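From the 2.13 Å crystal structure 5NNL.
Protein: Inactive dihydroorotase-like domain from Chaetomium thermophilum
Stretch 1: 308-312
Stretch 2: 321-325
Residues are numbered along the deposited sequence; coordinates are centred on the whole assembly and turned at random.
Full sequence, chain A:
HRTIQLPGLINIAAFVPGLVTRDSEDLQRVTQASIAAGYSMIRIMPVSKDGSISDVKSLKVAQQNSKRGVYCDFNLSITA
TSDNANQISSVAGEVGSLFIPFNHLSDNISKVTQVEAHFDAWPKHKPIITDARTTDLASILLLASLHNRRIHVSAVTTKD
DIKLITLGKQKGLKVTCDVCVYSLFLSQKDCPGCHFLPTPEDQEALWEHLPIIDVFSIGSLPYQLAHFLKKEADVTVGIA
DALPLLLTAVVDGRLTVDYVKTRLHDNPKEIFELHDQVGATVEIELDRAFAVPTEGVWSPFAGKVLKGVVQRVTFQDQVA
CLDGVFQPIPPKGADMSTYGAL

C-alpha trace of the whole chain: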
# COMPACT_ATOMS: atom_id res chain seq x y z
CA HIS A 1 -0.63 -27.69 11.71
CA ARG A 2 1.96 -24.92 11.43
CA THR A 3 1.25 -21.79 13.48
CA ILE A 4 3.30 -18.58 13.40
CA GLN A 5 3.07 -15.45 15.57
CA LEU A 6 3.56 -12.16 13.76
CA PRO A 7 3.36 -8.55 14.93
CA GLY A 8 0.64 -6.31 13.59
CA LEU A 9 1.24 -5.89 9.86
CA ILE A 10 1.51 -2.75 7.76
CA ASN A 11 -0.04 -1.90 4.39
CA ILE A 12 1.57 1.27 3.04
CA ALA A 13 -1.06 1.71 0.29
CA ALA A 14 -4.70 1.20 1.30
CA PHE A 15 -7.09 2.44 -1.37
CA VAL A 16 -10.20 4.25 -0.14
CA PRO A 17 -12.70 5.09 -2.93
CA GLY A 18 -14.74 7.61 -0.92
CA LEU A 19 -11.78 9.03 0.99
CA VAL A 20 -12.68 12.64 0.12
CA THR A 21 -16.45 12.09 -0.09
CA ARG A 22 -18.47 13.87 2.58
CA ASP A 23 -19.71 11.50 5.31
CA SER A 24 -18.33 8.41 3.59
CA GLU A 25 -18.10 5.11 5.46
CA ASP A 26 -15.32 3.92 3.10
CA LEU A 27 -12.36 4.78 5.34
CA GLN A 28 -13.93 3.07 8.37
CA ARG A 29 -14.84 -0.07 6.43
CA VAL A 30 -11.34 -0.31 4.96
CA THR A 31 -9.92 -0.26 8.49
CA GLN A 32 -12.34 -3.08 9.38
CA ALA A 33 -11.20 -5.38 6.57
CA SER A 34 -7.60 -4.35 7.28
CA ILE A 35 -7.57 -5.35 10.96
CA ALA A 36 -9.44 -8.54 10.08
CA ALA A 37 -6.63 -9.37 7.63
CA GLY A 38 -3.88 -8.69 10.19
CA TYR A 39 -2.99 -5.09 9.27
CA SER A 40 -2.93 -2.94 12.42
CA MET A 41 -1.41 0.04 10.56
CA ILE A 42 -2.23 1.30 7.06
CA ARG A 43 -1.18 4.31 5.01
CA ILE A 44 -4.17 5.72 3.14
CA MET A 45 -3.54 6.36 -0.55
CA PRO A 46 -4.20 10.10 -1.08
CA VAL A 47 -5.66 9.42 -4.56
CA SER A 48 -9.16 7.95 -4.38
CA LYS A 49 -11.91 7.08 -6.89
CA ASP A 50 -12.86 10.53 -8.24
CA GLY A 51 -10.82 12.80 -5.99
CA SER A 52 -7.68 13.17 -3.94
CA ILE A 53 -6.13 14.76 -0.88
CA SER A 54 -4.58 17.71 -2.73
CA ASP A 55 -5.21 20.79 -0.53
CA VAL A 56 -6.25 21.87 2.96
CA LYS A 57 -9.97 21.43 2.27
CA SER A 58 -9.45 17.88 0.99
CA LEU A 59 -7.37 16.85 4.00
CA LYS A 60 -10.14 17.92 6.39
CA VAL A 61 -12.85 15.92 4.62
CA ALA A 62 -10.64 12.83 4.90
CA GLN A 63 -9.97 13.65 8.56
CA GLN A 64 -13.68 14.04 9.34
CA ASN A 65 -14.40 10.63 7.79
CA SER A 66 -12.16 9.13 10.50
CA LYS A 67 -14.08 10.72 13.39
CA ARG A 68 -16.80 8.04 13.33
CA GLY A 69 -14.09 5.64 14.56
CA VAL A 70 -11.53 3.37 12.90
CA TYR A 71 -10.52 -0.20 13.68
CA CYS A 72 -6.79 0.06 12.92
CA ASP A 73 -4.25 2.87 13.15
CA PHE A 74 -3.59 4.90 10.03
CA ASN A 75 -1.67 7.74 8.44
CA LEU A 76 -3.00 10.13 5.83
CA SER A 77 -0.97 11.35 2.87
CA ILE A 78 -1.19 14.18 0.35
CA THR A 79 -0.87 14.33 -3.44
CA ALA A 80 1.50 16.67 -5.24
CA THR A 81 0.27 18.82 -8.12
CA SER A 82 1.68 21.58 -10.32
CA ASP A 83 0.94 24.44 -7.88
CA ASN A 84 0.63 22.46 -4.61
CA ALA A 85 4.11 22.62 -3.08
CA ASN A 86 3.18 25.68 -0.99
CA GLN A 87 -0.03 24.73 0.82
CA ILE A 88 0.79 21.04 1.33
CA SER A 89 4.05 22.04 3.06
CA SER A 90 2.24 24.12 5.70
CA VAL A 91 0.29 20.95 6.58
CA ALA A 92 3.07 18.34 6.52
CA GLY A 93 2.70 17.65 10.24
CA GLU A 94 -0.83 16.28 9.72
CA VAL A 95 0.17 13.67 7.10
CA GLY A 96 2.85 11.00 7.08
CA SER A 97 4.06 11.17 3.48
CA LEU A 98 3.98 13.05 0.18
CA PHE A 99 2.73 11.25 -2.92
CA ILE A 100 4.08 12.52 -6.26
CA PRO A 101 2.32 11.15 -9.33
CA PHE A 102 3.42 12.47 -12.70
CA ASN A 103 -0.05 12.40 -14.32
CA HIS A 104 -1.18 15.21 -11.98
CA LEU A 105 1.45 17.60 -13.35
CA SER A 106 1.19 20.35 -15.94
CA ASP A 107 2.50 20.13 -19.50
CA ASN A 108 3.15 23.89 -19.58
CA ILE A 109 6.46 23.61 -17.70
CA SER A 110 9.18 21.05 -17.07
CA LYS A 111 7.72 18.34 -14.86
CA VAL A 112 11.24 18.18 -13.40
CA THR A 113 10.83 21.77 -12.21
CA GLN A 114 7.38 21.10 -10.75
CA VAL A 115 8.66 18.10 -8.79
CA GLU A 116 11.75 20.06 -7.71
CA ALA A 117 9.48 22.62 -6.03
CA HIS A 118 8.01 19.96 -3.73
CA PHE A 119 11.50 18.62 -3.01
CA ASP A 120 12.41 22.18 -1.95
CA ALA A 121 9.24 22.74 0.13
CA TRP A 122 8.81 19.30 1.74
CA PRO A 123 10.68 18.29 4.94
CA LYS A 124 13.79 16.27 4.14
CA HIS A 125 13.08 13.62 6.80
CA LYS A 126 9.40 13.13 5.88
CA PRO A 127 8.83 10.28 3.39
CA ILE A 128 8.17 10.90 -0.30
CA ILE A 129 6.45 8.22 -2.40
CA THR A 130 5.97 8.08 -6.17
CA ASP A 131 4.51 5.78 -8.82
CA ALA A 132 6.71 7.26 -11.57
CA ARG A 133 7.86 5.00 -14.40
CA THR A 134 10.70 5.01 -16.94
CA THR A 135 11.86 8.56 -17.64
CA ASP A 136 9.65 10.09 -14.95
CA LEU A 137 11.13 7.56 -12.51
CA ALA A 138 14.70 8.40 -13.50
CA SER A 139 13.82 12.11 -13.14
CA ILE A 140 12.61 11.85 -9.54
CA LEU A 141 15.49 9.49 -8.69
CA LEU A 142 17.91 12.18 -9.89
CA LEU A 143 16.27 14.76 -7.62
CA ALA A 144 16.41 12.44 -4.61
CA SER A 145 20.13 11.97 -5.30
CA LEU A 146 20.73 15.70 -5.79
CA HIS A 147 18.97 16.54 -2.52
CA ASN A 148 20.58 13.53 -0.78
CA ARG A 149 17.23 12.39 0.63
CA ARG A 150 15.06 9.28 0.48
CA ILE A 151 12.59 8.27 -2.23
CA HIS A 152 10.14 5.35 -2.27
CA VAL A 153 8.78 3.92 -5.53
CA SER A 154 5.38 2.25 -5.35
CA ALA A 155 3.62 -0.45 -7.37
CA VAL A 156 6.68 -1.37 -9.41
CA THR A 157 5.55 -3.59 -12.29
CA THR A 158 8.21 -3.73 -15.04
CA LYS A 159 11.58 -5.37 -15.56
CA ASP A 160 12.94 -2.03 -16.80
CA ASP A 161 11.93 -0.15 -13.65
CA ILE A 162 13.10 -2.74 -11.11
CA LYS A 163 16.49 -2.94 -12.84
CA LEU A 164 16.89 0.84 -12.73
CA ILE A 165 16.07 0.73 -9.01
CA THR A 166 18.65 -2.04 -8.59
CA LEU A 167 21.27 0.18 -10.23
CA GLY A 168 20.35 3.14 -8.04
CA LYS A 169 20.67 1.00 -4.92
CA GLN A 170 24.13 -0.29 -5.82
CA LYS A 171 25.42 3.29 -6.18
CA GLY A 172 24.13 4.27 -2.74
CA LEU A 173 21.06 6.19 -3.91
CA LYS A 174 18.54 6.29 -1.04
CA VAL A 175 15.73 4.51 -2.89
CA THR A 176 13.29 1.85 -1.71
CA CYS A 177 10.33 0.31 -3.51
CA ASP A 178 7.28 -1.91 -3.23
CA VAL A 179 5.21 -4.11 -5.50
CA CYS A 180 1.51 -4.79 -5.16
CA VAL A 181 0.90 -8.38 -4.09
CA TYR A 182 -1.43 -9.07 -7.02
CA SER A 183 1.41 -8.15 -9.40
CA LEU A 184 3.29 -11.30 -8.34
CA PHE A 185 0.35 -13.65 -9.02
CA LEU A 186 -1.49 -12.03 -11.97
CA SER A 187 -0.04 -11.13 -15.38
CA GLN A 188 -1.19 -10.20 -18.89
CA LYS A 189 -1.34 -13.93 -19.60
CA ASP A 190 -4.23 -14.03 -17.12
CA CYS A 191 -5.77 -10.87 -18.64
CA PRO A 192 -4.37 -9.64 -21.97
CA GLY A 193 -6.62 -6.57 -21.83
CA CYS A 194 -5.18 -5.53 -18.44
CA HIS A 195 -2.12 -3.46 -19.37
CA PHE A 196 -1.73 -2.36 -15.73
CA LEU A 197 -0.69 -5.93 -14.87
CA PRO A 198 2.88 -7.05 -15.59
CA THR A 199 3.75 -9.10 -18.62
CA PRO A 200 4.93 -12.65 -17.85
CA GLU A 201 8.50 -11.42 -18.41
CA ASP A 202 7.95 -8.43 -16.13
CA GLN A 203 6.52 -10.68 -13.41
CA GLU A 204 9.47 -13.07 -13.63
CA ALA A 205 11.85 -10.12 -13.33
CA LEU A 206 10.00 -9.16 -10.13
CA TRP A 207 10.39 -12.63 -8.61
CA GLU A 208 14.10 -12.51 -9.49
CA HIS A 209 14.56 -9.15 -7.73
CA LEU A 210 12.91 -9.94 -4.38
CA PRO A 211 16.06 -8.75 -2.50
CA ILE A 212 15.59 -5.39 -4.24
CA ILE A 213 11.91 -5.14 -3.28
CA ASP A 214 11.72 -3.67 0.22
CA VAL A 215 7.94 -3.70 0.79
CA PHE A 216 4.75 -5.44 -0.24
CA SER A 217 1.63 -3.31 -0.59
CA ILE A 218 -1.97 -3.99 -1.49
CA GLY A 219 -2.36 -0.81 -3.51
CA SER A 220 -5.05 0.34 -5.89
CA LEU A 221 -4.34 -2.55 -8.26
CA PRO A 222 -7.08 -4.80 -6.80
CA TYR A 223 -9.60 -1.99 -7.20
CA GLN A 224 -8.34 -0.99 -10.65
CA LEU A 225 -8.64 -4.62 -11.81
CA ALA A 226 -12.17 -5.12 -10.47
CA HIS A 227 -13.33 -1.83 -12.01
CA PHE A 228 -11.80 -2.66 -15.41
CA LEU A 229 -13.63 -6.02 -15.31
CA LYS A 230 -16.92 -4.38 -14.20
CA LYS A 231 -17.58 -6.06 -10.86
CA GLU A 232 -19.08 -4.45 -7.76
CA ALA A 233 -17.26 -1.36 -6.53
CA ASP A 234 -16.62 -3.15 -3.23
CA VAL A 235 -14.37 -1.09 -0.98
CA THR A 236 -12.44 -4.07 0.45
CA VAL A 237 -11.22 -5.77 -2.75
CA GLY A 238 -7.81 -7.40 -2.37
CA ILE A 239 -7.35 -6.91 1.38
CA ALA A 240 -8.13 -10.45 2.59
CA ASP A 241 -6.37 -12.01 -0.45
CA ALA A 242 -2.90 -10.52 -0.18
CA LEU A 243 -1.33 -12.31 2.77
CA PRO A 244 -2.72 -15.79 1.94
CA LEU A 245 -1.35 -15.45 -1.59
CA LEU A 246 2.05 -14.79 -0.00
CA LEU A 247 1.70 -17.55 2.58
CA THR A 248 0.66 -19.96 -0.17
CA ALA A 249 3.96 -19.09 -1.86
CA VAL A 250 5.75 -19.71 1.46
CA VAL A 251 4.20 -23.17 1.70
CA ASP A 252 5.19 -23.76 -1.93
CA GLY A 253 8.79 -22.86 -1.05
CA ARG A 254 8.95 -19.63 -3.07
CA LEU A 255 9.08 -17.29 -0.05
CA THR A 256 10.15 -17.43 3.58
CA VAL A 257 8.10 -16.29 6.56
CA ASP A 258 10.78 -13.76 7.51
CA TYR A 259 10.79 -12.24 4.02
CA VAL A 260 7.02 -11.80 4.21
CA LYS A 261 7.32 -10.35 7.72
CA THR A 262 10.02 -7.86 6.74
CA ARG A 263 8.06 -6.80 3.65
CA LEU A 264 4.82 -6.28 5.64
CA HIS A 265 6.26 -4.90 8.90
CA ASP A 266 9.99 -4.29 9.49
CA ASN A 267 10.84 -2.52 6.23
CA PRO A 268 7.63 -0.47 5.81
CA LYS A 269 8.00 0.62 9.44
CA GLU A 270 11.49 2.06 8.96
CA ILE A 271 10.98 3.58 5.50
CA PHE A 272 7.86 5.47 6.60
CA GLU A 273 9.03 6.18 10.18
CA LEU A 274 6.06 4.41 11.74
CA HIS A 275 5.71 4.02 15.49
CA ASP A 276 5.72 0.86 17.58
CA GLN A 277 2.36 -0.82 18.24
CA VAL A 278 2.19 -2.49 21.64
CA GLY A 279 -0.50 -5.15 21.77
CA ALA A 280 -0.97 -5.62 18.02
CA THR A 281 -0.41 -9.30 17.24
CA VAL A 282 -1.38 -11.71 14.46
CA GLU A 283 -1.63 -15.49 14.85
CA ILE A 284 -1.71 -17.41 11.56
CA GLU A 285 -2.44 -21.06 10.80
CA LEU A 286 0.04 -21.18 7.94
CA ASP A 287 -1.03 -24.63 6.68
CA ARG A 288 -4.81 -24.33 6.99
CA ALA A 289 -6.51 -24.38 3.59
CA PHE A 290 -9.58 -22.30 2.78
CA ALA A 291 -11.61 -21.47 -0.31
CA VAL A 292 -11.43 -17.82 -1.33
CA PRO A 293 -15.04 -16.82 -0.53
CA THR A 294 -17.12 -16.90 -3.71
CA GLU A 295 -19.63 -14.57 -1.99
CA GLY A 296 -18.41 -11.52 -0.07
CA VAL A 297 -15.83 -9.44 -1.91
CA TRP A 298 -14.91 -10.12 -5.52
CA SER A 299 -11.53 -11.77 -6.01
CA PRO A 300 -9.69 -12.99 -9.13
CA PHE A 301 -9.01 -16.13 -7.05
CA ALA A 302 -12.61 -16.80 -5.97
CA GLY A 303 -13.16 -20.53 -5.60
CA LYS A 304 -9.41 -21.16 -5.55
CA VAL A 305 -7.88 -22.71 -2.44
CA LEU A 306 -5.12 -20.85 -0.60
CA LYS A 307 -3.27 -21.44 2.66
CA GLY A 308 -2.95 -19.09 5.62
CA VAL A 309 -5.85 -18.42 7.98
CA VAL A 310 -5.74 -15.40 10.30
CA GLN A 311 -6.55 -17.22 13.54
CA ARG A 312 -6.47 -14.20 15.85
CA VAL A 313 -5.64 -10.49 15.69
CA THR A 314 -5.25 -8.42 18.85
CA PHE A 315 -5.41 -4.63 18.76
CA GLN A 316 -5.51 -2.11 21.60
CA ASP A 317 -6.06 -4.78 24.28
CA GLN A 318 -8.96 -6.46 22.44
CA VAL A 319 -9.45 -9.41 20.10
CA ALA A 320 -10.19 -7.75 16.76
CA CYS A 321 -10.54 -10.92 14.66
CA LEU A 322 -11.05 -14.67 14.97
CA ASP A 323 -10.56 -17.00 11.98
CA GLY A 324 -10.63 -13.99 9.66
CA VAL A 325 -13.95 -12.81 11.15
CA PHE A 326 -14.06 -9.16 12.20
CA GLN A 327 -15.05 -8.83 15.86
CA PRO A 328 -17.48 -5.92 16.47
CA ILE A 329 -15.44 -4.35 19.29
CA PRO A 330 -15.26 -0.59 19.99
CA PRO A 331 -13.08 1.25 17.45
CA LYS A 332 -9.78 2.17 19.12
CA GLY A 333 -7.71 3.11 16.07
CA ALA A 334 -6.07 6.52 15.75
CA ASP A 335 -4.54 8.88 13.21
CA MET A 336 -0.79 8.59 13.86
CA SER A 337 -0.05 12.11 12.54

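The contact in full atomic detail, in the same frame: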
# COMPACT_ATOMS: atom_id res chain seq x y z
N GLY A 308 -3.22 -20.22 4.75
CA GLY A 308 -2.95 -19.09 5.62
C GLY A 308 -4.21 -18.46 6.16
O GLY A 308 -4.78 -17.55 5.54
N VAL A 309 -4.66 -18.94 7.32
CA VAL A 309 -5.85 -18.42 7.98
C VAL A 309 -5.40 -17.52 9.12
O VAL A 309 -4.52 -17.89 9.91
CB VAL A 309 -6.75 -19.56 8.48
CG1 VAL A 309 -7.84 -19.04 9.42
CG2 VAL A 309 -7.40 -20.26 7.29
N VAL A 310 -6.01 -16.34 9.21
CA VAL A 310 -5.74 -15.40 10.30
C VAL A 310 -6.52 -15.88 11.52
O VAL A 310 -7.72 -15.60 11.66
CB VAL A 310 -6.11 -13.96 9.91
CG1 VAL A 310 -5.82 -13.01 11.06
CG2 VAL A 310 -5.36 -13.54 8.67
N GLN A 311 -5.85 -16.60 12.42
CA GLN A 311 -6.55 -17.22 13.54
C GLN A 311 -6.99 -16.17 14.56
O GLN A 311 -8.11 -16.24 15.08
CB GLN A 311 -5.65 -18.27 14.20
CG GLN A 311 -6.19 -18.84 15.51
CD GLN A 311 -5.30 -19.94 16.08
OE1 GLN A 311 -4.14 -20.09 15.70
NE2 GLN A 311 -5.85 -20.71 17.01
N ARG A 312 -6.14 -15.19 14.85
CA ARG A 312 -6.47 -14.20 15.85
C ARG A 312 -5.64 -12.94 15.61
O ARG A 312 -4.44 -13.02 15.35
CB ARG A 312 -6.20 -14.73 17.27
CG ARG A 312 -6.58 -13.76 18.38
CD ARG A 312 -6.06 -14.19 19.74
NE ARG A 312 -4.62 -14.45 19.73
CZ ARG A 312 -3.81 -14.28 20.77
NH1 ARG A 312 -4.27 -13.85 21.94
NH2 ARG A 312 -2.52 -14.55 20.63
N CYS A 321 -10.20 -9.97 15.72
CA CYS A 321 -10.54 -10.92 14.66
C CYS A 321 -10.32 -12.34 15.15
O CYS A 321 -9.37 -12.61 15.89
CB CYS A 321 -9.70 -10.66 13.41
SG CYS A 321 -9.99 -11.85 12.09
N LEU A 322 -11.19 -13.24 14.70
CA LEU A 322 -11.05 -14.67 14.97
C LEU A 322 -11.36 -15.43 13.69
O LEU A 322 -12.46 -15.30 13.14
CB LEU A 322 -11.99 -15.13 16.08
CG LEU A 322 -11.75 -14.60 17.49
CD1 LEU A 322 -12.95 -14.92 18.40
CD2 LEU A 322 -10.47 -15.19 18.06
N ASP A 323 -10.40 -16.22 13.21
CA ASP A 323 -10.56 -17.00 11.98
C ASP A 323 -10.99 -16.10 10.82
O ASP A 323 -11.88 -16.43 10.04
CB ASP A 323 -11.55 -18.14 12.18
CG ASP A 323 -11.11 -19.12 13.24
OD1 ASP A 323 -9.88 -19.24 13.47
OD2 ASP A 323 -11.98 -19.79 13.85
N GLY A 324 -10.33 -14.94 10.71
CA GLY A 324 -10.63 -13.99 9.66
C GLY A 324 -11.94 -13.25 9.82
O GLY A 324 -12.31 -12.49 8.92
N VAL A 325 -12.65 -13.42 10.94
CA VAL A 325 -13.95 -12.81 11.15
C VAL A 325 -13.78 -11.58 12.03
O VAL A 325 -13.44 -11.68 13.21
CB VAL A 325 -14.93 -13.81 11.78
CG1 VAL A 325 -16.27 -13.14 12.05
CG2 VAL A 325 -15.11 -15.02 10.87

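Two backbone hydrogen bonds hold the stretches together, both donated by amides of the second stretch to consecutive carbonyls of the first. The straighter one runs from Asp323 N to Gln311 O, at 3.0 Å with an N-H...O angle of 166°. The other, from Gly324 N to Val310 O, is slightly shorter at 2.9 Å but more bent, with an angle of 130°. Asp323 N also lies 3.2 Å from Val310 O, but its N-H is directed at Gln311 O and the angle to Val310 O is too poor for a second bond.

These bonds form where the second stretch leaves its strand. Leu322 to Val325 make a type I' turn, closed by reciprocal backbone hydrogen bonds: Val325 N to Leu322 O at 2.9 Å and Leu322 N to Val325 O at 3.1 Å. With its own amide and carbonyl engaged in the turn, Leu322 faces Arg312 as an antiparallel, non-hydrogen-bonded pair, the two CA atoms 4.7 Å apart. The amides of Asp323 and Gly324, at the centre of the turn, remain available to the first strand. Both residues have positive phi, 53° and 72°, as this turn type requires. Glycine adopts such a conformation readily, which suits Gly324 to its place, while aspartate tolerates it better than most residues with a side chain.

Weaker CA-H...O contacts supplement the pairing. Leu322 CA approaches Gln311 O to 3.3 Å, so that this carbonyl receives both the Asp323 amide and a CA hydrogen. Arg312 CA lies 3.3 Å from Cys321 O, extending the backbone contact one step further along the strands.

Side-chain packing is sparse, and the two stretches together bury only 277 Å². Arg312 and Leu322 share one face of the sheet, where the aliphatic part of the arginine meets the leucine: Arg312 CG is 4.2 Å from Leu322 CD2. The end of the arginine then leads away from the second stretch, while that of the leucine, with chi1 in m and chi2 in t, comes nearer. The pairing thus uses the methylene portion of Arg312 and leaves its guanidinium out of the contact.

Val310 and Cys321 both point sideways, and their side chains meet at 4.4 Å between Val310 CG1 and Cys321 SG, a loose apolar contact suited to a small branched residue and a compact thiol. Val309, buried in the protein, has its CG1 4.3 Å from Asp323 CA and so packs against the backbone of the turn. The CA-to-CB bond of Asp323 points away, yet its chi1 of -61° brings the end of the side chain nearer, with OD1 4.2 Å from Gln311 CG; this is packing against a methylene group. Gly308 and Val325, at the ends of the stretches, make no contact across the interface. At Gly308 the backbone angles of 114° and 91° would jam a CB against the preceding carbonyl oxygen, so glycine suits the local conformation, independently of the second stretch.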